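Local coordinates for protein carbohydrate oxidase (Microdochium nivale, PDB 3RJA) that oxidises the C1 hydroxyl of mono-, oligo- and polysaccharides to lactones with a bound flavin, reducing molecular oxygen to hydrogen peroxide, at residues H70-F75 and I426-P431; Y320-T325 and D430-R435. One frame throughout, in Å; residues are numbered along the deposited sequence.

Overall arrangement
Contacts 1 and 2 meet on one loop, the segment between strand 422-423 and helix 435-443, which serves both in succession: residues 426-431 face the loop 70-75 of the FAD-binding part, and residues 430-435 face strand 318-326 of the eight-stranded antiparallel sheet. Asp430 and Pro431 belong to both contacts, whose centres lie about 8 Å apart. Along the chain the order is 70-75, then 320-325, then 426-435, so a late loop bridges two regions far apart in sequence. The contacts also touch directly, Tyr72 CD2 lying 3.5 Å from Ala321 CB. The loop thus ties the flavin site to the sheet beside the bound sugar analogue.

Contact 1 (H70-F75 and I426-P431); sequences HSYASF and INYADP. With FAD (flavin-adenine dinucleotide), chain B.
Tyr72 meets the loop 426-431 from CB out along the CD2-CE2 side of its ring. CB lies 3.3 Å from Ala429 O, and CE2 touches Tyr428 CD1 at 3.6 Å. The two tyrosine rings are nearly parallel, at 6°, but so far slid that they barely overlap; they lie side by side, pointing the same way on the same side of the flavin plane, with Tyr72 CE1 approaching FAD C9 and Tyr428 CE1 approaching FAD N1. His70 ND1 is covalently joined to FAD C8M, Asn427 OD1 accepts from FAD O4' at 2.8 Å, and Ser71 N donates to FAD O2A. Farther from the flavin ring the contact is apolar: Ala73 CB fits between Pro431 CB, 3.8 Å away, and Ala429 CB, and lies over a face of the Phe75 ring.

A single water knits the backbones to the cofactor, accepting from Tyr72 N and Ala429 N, donating to Asn427 O at 2.7 Å and bonding to FAD O3'. Second-shell order comes from Ser71: with OG anti to its backbone N (chi1 177°), the hydroxyl accepts from Ala73 N in an ST turn and from Phe75 N at 2.9 Å, fixing the type I turn that presents Tyr72. Tyr72 OH is hydrogen-bonded to Gln387 and to N5 of the substrate analogue. An alanine in place of Tyr72 would probably leave Gln387 and the analogue without their hydroxyl partner and open a gap beside the Tyr428 ring.

This is the histidyl-flavin site of a berberine-bridge-type oxidase, where the FAD-binding and berberine-like regions close on the isoalloxazine and the bound substrate analogue.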
loop_
_atom_site.group_PDB
_atom_site.type_symbol
_atom_site.label_atom_id
_atom_site.label_comp_id
_atom_site.label_asym_id
_atom_site.label_seq_id
_atom_site.Cartn_x
_atom_site.Cartn_y
_atom_site.Cartn_z
ATOM N N HIS A 70 9.089 1.056 -2.192
ATOM C CA HIS A 70 8.432 -0.185 -1.811
ATOM C C HIS A 70 7.570 -0.897 -2.863
ATOM O O HIS A 70 7.082 -2.008 -2.609
ATOM C CB HIS A 70 7.728 -0.025 -0.457
ATOM C CG HIS A 70 8.645 -0.296 0.694
ATOM N ND1 HIS A 70 8.651 -1.500 1.368
ATOM C CD2 HIS A 70 9.648 0.444 1.227
ATOM C CE1 HIS A 70 9.602 -1.472 2.292
ATOM N NE2 HIS A 70 10.219 -0.306 2.229
ATOM N N SER A 71 7.428 -0.310 -4.054
ATOM C CA SER A 71 6.746 -1.042 -5.139
ATOM C C SER A 71 7.239 -2.496 -5.267
ATOM O O SER A 71 8.440 -2.750 -5.478
ATOM C CB SER A 71 6.948 -0.394 -6.485
ATOM O OG SER A 71 6.325 -1.186 -7.474
ATOM N N TYR A 72 6.299 -3.443 -5.175
ATOM C CA TYR A 72 6.651 -4.866 -5.258
ATOM C C TYR A 72 7.105 -5.165 -6.676
ATOM O O TYR A 72 7.789 -6.156 -6.919
ATOM C CB TYR A 72 5.460 -5.738 -4.890
ATOM C CG TYR A 72 5.034 -5.695 -3.427
ATOM C CD1 TYR A 72 5.779 -5.009 -2.455
ATOM C CD2 TYR A 72 3.891 -6.396 -3.005
ATOM C CE1 TYR A 72 5.390 -5.029 -1.096
ATOM C CE2 TYR A 72 3.493 -6.406 -1.705
ATOM C CZ TYR A 72 4.240 -5.730 -0.735
ATOM O OH TYR A 72 3.808 -5.763 0.579
ATOM N N ALA A 73 6.724 -4.286 -7.613
ATOM C CA ALA A 73 7.097 -4.410 -9.026
ATOM C C ALA A 73 8.284 -3.526 -9.461
ATOM O O ALA A 73 8.665 -3.523 -10.651
ATOM C CB ALA A 73 5.863 -4.110 -9.929
ATOM N N SER A 74 8.873 -2.793 -8.518
ATOM C CA SER A 74 9.879 -1.763 -8.837
ATOM C C SER A 74 9.357 -0.718 -9.803
ATOM O O SER A 74 10.121 -0.233 -10.656
ATOM C CB SER A 74 11.162 -2.384 -9.425
ATOM O OG SER A 74 11.736 -3.257 -8.485
ATOM N N PHE A 75 8.055 -0.387 -9.708
ATOM C CA PHE A 75 7.496 0.626 -10.586
ATOM C C PHE A 75 8.055 2.052 -10.353
ATOM O O PHE A 75 7.869 2.931 -11.197
ATOM C CB PHE A 75 5.961 0.606 -10.557
ATOM C CG PHE A 75 5.343 -0.581 -11.276
ATOM C CD1 PHE A 75 6.037 -1.255 -12.280
ATOM C CD2 PHE A 75 4.046 -0.996 -10.962
ATOM C CE1 PHE A 75 5.433 -2.351 -12.973
ATOM C CE2 PHE A 75 3.423 -2.080 -11.644
ATOM C CZ PHE A 75 4.141 -2.764 -12.646
ATOM N N ILE A 426 -3.245 -2.486 -6.237
ATOM C CA ILE A 426 -1.951 -2.094 -6.823
ATOM C C ILE A 426 -0.897 -1.676 -5.755
ATOM O O ILE A 426 0.280 -1.554 -6.084
ATOM C CB ILE A 426 -2.134 -0.966 -7.884
ATOM C CG1 ILE A 426 -0.876 -0.853 -8.799
ATOM C CG2 ILE A 426 -2.509 0.350 -7.190
ATOM C CD1 ILE A 426 -1.004 0.207 -9.902
ATOM N N ASN A 427 -1.285 -1.436 -4.490
ATOM C CA ASN A 427 -0.215 -1.303 -3.442
ATOM C C ASN A 427 0.472 -2.652 -3.115
ATOM O O ASN A 427 1.553 -2.684 -2.513
ATOM C CB ASN A 427 -0.693 -0.600 -2.172
ATOM C CG ASN A 427 -0.490 0.918 -2.230
ATOM O OD1 ASN A 427 0.271 1.442 -3.077
ATOM N ND2 ASN A 427 -1.186 1.633 -1.354
ATOM N N TYR A 428 -0.138 -3.745 -3.570
ATOM C CA TYR A 428 0.548 -5.028 -3.612
ATOM C C TYR A 428 0.802 -5.385 -5.078
ATOM O O TYR A 428 0.280 -6.387 -5.597
ATOM C CB TYR A 428 -0.272 -6.103 -2.905
ATOM C CG TYR A 428 -0.595 -5.826 -1.457
ATOM C CD1 TYR A 428 0.269 -5.051 -0.670
ATOM C CD2 TYR A 428 -1.736 -6.391 -0.845
ATOM C CE1 TYR A 428 0.011 -4.800 0.661
ATOM C CE2 TYR A 428 -2.017 -6.127 0.516
ATOM C CZ TYR A 428 -1.116 -5.329 1.254
ATOM O OH TYR A 428 -1.303 -5.046 2.587
ATOM N N ALA A 429 1.561 -4.513 -5.759
ATOM C CA ALA A 429 1.692 -4.564 -7.228
ATOM C C ALA A 429 2.236 -5.916 -7.733
ATOM O O ALA A 429 3.274 -6.423 -7.259
ATOM C CB ALA A 429 2.588 -3.435 -7.728
ATOM N N ASP A 430 1.553 -6.460 -8.733
ATOM C CA ASP A 430 1.901 -7.777 -9.237
ATOM C C ASP A 430 2.191 -7.590 -10.711
ATOM O O ASP A 430 1.259 -7.451 -11.512
ATOM C CB ASP A 430 0.725 -8.744 -8.977
ATOM C CG ASP A 430 0.870 -10.073 -9.695
ATOM O OD1 ASP A 430 1.898 -10.310 -10.367
ATOM O OD2 ASP A 430 -0.051 -10.881 -9.537
ATOM N N PRO A 431 3.485 -7.560 -11.081
ATOM C CA PRO A 431 3.816 -7.160 -12.468
ATOM C C PRO A 431 3.526 -8.218 -13.513
ATOM O O PRO A 431 3.668 -7.933 -14.714
ATOM C CB PRO A 431 5.313 -6.890 -12.415
ATOM C CG PRO A 431 5.815 -7.831 -11.300
ATOM C CD PRO A 431 4.688 -7.836 -10.273
HETATM P PA FAD B . 7.540 3.585 -4.732
HETATM O O1A FAD B . 8.541 4.691 -4.529
HETATM O O2A FAD B . 8.114 2.301 -5.274
HETATM O O5B FAD B . 6.393 4.100 -5.730
HETATM C C5B FAD B . 5.197 3.344 -5.878
HETATM C C4B FAD B . 4.399 3.916 -7.063
HETATM O O4B FAD B . 3.993 5.253 -6.766
HETATM C C3B FAD B . 5.215 3.988 -8.352
HETATM O O3B FAD B . 4.322 3.890 -9.465
HETATM C C2B FAD B . 5.754 5.414 -8.291
HETATM O O2B FAD B . 6.163 5.981 -9.513
HETATM C C1B FAD B . 4.553 6.137 -7.699
HETATM N N9A FAD B . 4.983 7.348 -7.006
HETATM C C8A FAD B . 6.008 7.488 -6.076
HETATM N N7A FAD B . 6.038 8.797 -5.707
HETATM C C5A FAD B . 5.062 9.457 -6.351
HETATM C C6A FAD B . 4.671 10.799 -6.333
HETATM N N6A FAD B . 5.305 11.695 -5.544
HETATM N N1A FAD B . 3.594 11.171 -7.119
HETATM C C2A FAD B . 2.953 10.246 -7.935
HETATM N N3A FAD B . 3.360 8.927 -7.987
HETATM C C4A FAD B . 4.398 8.552 -7.186
HETATM N N1 FAD B . 0.567 -1.451 1.904
HETATM C C2 FAD B . -0.575 -1.200 2.674
HETATM O O2 FAD B . -1.606 -0.736 2.174
HETATM N N3 FAD B . -0.482 -1.436 4.043
HETATM C C4 FAD B . 0.672 -1.788 4.716
HETATM O O4 FAD B . 0.696 -1.867 5.965
HETATM C C4X FAD B . 1.850 -2.098 3.847
HETATM N N5 FAD B . 2.998 -2.463 4.392
HETATM C C5X FAD B . 4.129 -2.652 3.632
HETATM C C6 FAD B . 5.373 -2.952 4.243
HETATM C C7 FAD B . 6.539 -3.009 3.503
HETATM C C7M FAD B . 7.884 -3.353 4.175
HETATM C C8 FAD B . 6.500 -2.636 2.138
HETATM C C8M FAD B . 7.755 -2.658 1.289
HETATM C C9 FAD B . 5.285 -2.406 1.511
HETATM C C9A FAD B . 4.082 -2.383 2.244
HETATM N N10 FAD B . 2.846 -2.010 1.661
HETATM C C10 FAD B . 1.691 -1.946 2.425
HETATM C "C1'" FAD B . 2.785 -1.742 0.187
HETATM C "C2'" FAD B . 2.902 -0.249 -0.089
HETATM O "O2'" FAD B . 1.679 0.389 0.256
HETATM C "C3'" FAD B . 3.155 -0.016 -1.561
HETATM O "O3'" FAD B . 4.269 -0.770 -1.989
HETATM C "C4'" FAD B . 3.367 1.486 -1.817
HETATM O "O4'" FAD B . 3.014 1.778 -3.134
HETATM C "C5'" FAD B . 4.807 1.914 -1.521
HETATM O "O5'" FAD B . 4.944 3.290 -1.742
HETATM P P FAD B . 6.427 3.890 -2.024
HETATM O O1P FAD B . 6.373 5.384 -2.133
HETATM O O2P FAD B . 7.388 3.397 -0.941
HETATM O O3P FAD B . 6.754 3.141 -3.400
HETATM O O HOH W 1 3.571 -2.598 -4.289
#

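Contact 2 (Y320-T325 and D430-R435); sequences YAKSLT and DPRMDR
Asp430 reaches from its loop to strand 320-325, and its carboxylate gathers donors from both segments. The side chain starts with CB beside Ala321 O, at 3.7 Å. From there CG runs anti to the backbone N (chi1 169°), which carries the carboxylate toward Tyr320 and Lys322. OD1 accepts from Tyr320 OH at 2.7 Å on its syn side, 33° out of the carboxylate plane, and from the opposite face it accepts Arg432 N at 3.1 Å, closing an Asx turn. OD2 receives Lys322 NZ at 2.7 Å through its syn lone pair, a salt bridge, and a water that also accepts from Ser323 N.

The tyrosine ring stands nearly perpendicular to the carboxylate, at 82°. Tyr320 OH donates to Asp430 while accepting from Lys322 NZ and Arg432 NH1, each at 3.0 Å; the latter bond lies close to the guanidinium plane. Bends at chi3 and chi4 let the lysine curl back to this cluster. Lys322 NZ lies 4.4 Å from Arg432 NH1, a repulsion that Asp430 probably offsets together with Asp407, which forms salt bridges to both cations.

Asp407 belongs to helix 403-414, so the cluster is shared by that helix, the loop and the sheet. Strand 318-326 pairs through its backbone with strand 384-392, while Met433 packs on helix 435-443, whose Tyr442 hydroxyl is hydrogen-bonded to Asp430 N.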
loop_
_atom_site.group_PDB
_atom_site.type_symbol
_atom_site.label_atom_id
_atom_site.label_comp_id
_atom_site.label_asym_id
_atom_site.label_seq_id
_atom_site.Cartn_x
_atom_site.Cartn_y
_atom_site.Cartn_z
ATOM N N TYR A 320 8.012 -12.569 -4.507
ATOM C CA TYR A 320 6.887 -12.378 -5.376
ATOM C C TYR A 320 5.657 -12.236 -4.483
ATOM O O TYR A 320 5.597 -12.822 -3.385
ATOM C CB TYR A 320 6.707 -13.571 -6.310
ATOM C CG TYR A 320 5.550 -13.399 -7.278
ATOM C CD1 TYR A 320 5.468 -12.275 -8.122
ATOM C CD2 TYR A 320 4.553 -14.352 -7.365
ATOM C CE1 TYR A 320 4.425 -12.117 -9.019
ATOM C CE2 TYR A 320 3.505 -14.211 -8.255
ATOM C CZ TYR A 320 3.439 -13.092 -9.077
ATOM O OH TYR A 320 2.373 -12.966 -9.947
ATOM N N ALA A 321 4.685 -11.455 -4.943
ATOM C CA ALA A 321 3.487 -11.188 -4.157
ATOM C C ALA A 321 2.267 -11.040 -5.090
ATOM O O ALA A 321 2.405 -10.693 -6.285
ATOM C CB ALA A 321 3.687 -9.915 -3.312
ATOM N N LYS A 322 1.083 -11.288 -4.537
ATOM C CA LYS A 322 -0.163 -11.172 -5.268
ATOM C C LYS A 322 -1.202 -10.651 -4.302
ATOM O O LYS A 322 -0.975 -10.660 -3.096
ATOM C CB LYS A 322 -0.601 -12.529 -5.833
ATOM C CG LYS A 322 0.266 -13.065 -6.971
ATOM C CD LYS A 322 -0.375 -14.318 -7.681
ATOM C CE LYS A 322 -1.381 -13.956 -8.801
ATOM N NZ LYS A 322 -0.616 -13.522 -10.036
ATOM N N SER A 323 -2.359 -10.251 -4.821
ATOM C CA SER A 323 -3.431 -9.761 -3.966
ATOM C C SER A 323 -4.807 -10.141 -4.500
ATOM O O SER A 323 -4.945 -10.569 -5.637
ATOM C CB SER A 323 -3.345 -8.223 -3.794
ATOM O OG SER A 323 -3.807 -7.540 -4.970
ATOM N N LEU A 324 -5.812 -9.952 -3.642
ATOM C CA LEU A 324 -7.230 -10.041 -3.981
ATOM C C LEU A 324 -7.987 -9.115 -3.070
ATOM O O LEU A 324 -7.639 -8.975 -1.881
ATOM C CB LEU A 324 -7.770 -11.463 -3.781
ATOM C CG LEU A 324 -7.412 -12.484 -4.872
ATOM C CD1 LEU A 324 -7.896 -13.896 -4.479
ATOM C CD2 LEU A 324 -7.976 -12.046 -6.250
ATOM N N THR A 325 -9.025 -8.488 -3.626
ATOM C CA THR A 325 -10.018 -7.812 -2.823
ATOM C C THR A 325 -11.339 -8.557 -3.145
ATOM O O THR A 325 -11.629 -8.815 -4.293
ATOM C CB THR A 325 -10.072 -6.278 -3.123
ATOM O OG1 THR A 325 -10.467 -6.040 -4.496
ATOM C CG2 THR A 325 -8.678 -5.606 -2.884
ATOM N N ASP A 430 1.553 -6.460 -8.733
ATOM C CA ASP A 430 1.901 -7.777 -9.237
ATOM C C ASP A 430 2.191 -7.590 -10.711
ATOM O O ASP A 430 1.259 -7.451 -11.512
ATOM C CB ASP A 430 0.725 -8.744 -8.977
ATOM C CG ASP A 430 0.870 -10.073 -9.695
ATOM O OD1 ASP A 430 1.898 -10.310 -10.367
ATOM O OD2 ASP A 430 -0.051 -10.881 -9.537
ATOM N N PRO A 431 3.485 -7.560 -11.081
ATOM C CA PRO A 431 3.816 -7.160 -12.468
ATOM C C PRO A 431 3.526 -8.218 -13.513
ATOM O O PRO A 431 3.668 -7.933 -14.714
ATOM C CB PRO A 431 5.313 -6.890 -12.415
ATOM C CG PRO A 431 5.815 -7.831 -11.300
ATOM C CD PRO A 431 4.688 -7.836 -10.273
ATOM N N ARG A 432 3.118 -9.419 -13.097
ATOM C CA ARG A 432 2.912 -10.502 -14.095
ATOM C C ARG A 432 1.502 -10.493 -14.701
ATOM O O ARG A 432 0.807 -11.509 -14.726
ATOM C CB ARG A 432 3.289 -11.869 -13.507
ATOM C CG ARG A 432 4.807 -11.999 -13.342
ATOM C CD ARG A 432 5.204 -13.240 -12.517
ATOM N NE ARG A 432 4.946 -14.510 -13.202
ATOM C CZ ARG A 432 3.889 -15.308 -12.995
ATOM N NH1 ARG A 432 2.917 -15.002 -12.119
ATOM N NH2 ARG A 432 3.801 -16.455 -13.676
ATOM N N MET A 433 1.082 -9.308 -15.144
ATOM C CA MET A 433 -0.183 -9.102 -15.843
ATOM C C MET A 433 0.037 -7.998 -16.903
ATOM O O MET A 433 0.763 -7.025 -16.647
ATOM C CB MET A 433 -1.278 -8.668 -14.865
ATOM C CG MET A 433 -1.697 -9.717 -13.787
ATOM S SD MET A 433 -2.947 -9.079 -12.598
ATOM C CE MET A 433 -2.045 -7.791 -11.751
ATOM N N ASP A 434 -0.567 -8.140 -18.087
ATOM C CA ASP A 434 -0.394 -7.134 -19.110
ATOM C C ASP A 434 -1.147 -5.865 -18.693
ATOM O O ASP A 434 -1.958 -5.912 -17.766
ATOM C CB ASP A 434 -0.789 -7.648 -20.506
ATOM C CG ASP A 434 -2.300 -7.871 -20.682
ATOM O OD1 ASP A 434 -3.142 -7.175 -20.084
ATOM O OD2 ASP A 434 -2.653 -8.747 -21.498
ATOM N N ARG A 435 -0.870 -4.748 -19.374
ATOM C CA ARG A 435 -1.419 -3.427 -19.024
ATOM C C ARG A 435 -2.951 -3.374 -18.932
ATOM O O ARG A 435 -3.516 -2.767 -18.009
ATOM C CB ARG A 435 -0.914 -2.375 -20.040
ATOM C CG ARG A 435 -1.158 -0.940 -19.603
ATOM C CD ARG A 435 -0.464 0.077 -20.512
ATOM N NE ARG A 435 -0.680 1.446 -20.043
ATOM C CZ ARG A 435 -0.177 2.525 -20.641
ATOM N NH1 ARG A 435 0.561 2.406 -21.749
ATOM N NH2 ARG A 435 -0.420 3.724 -20.136
HETATM O O HOH W 2 -0.268 -13.512 -12.903
HETATM O O HOH W 3 -2.117 -10.023 -7.897
#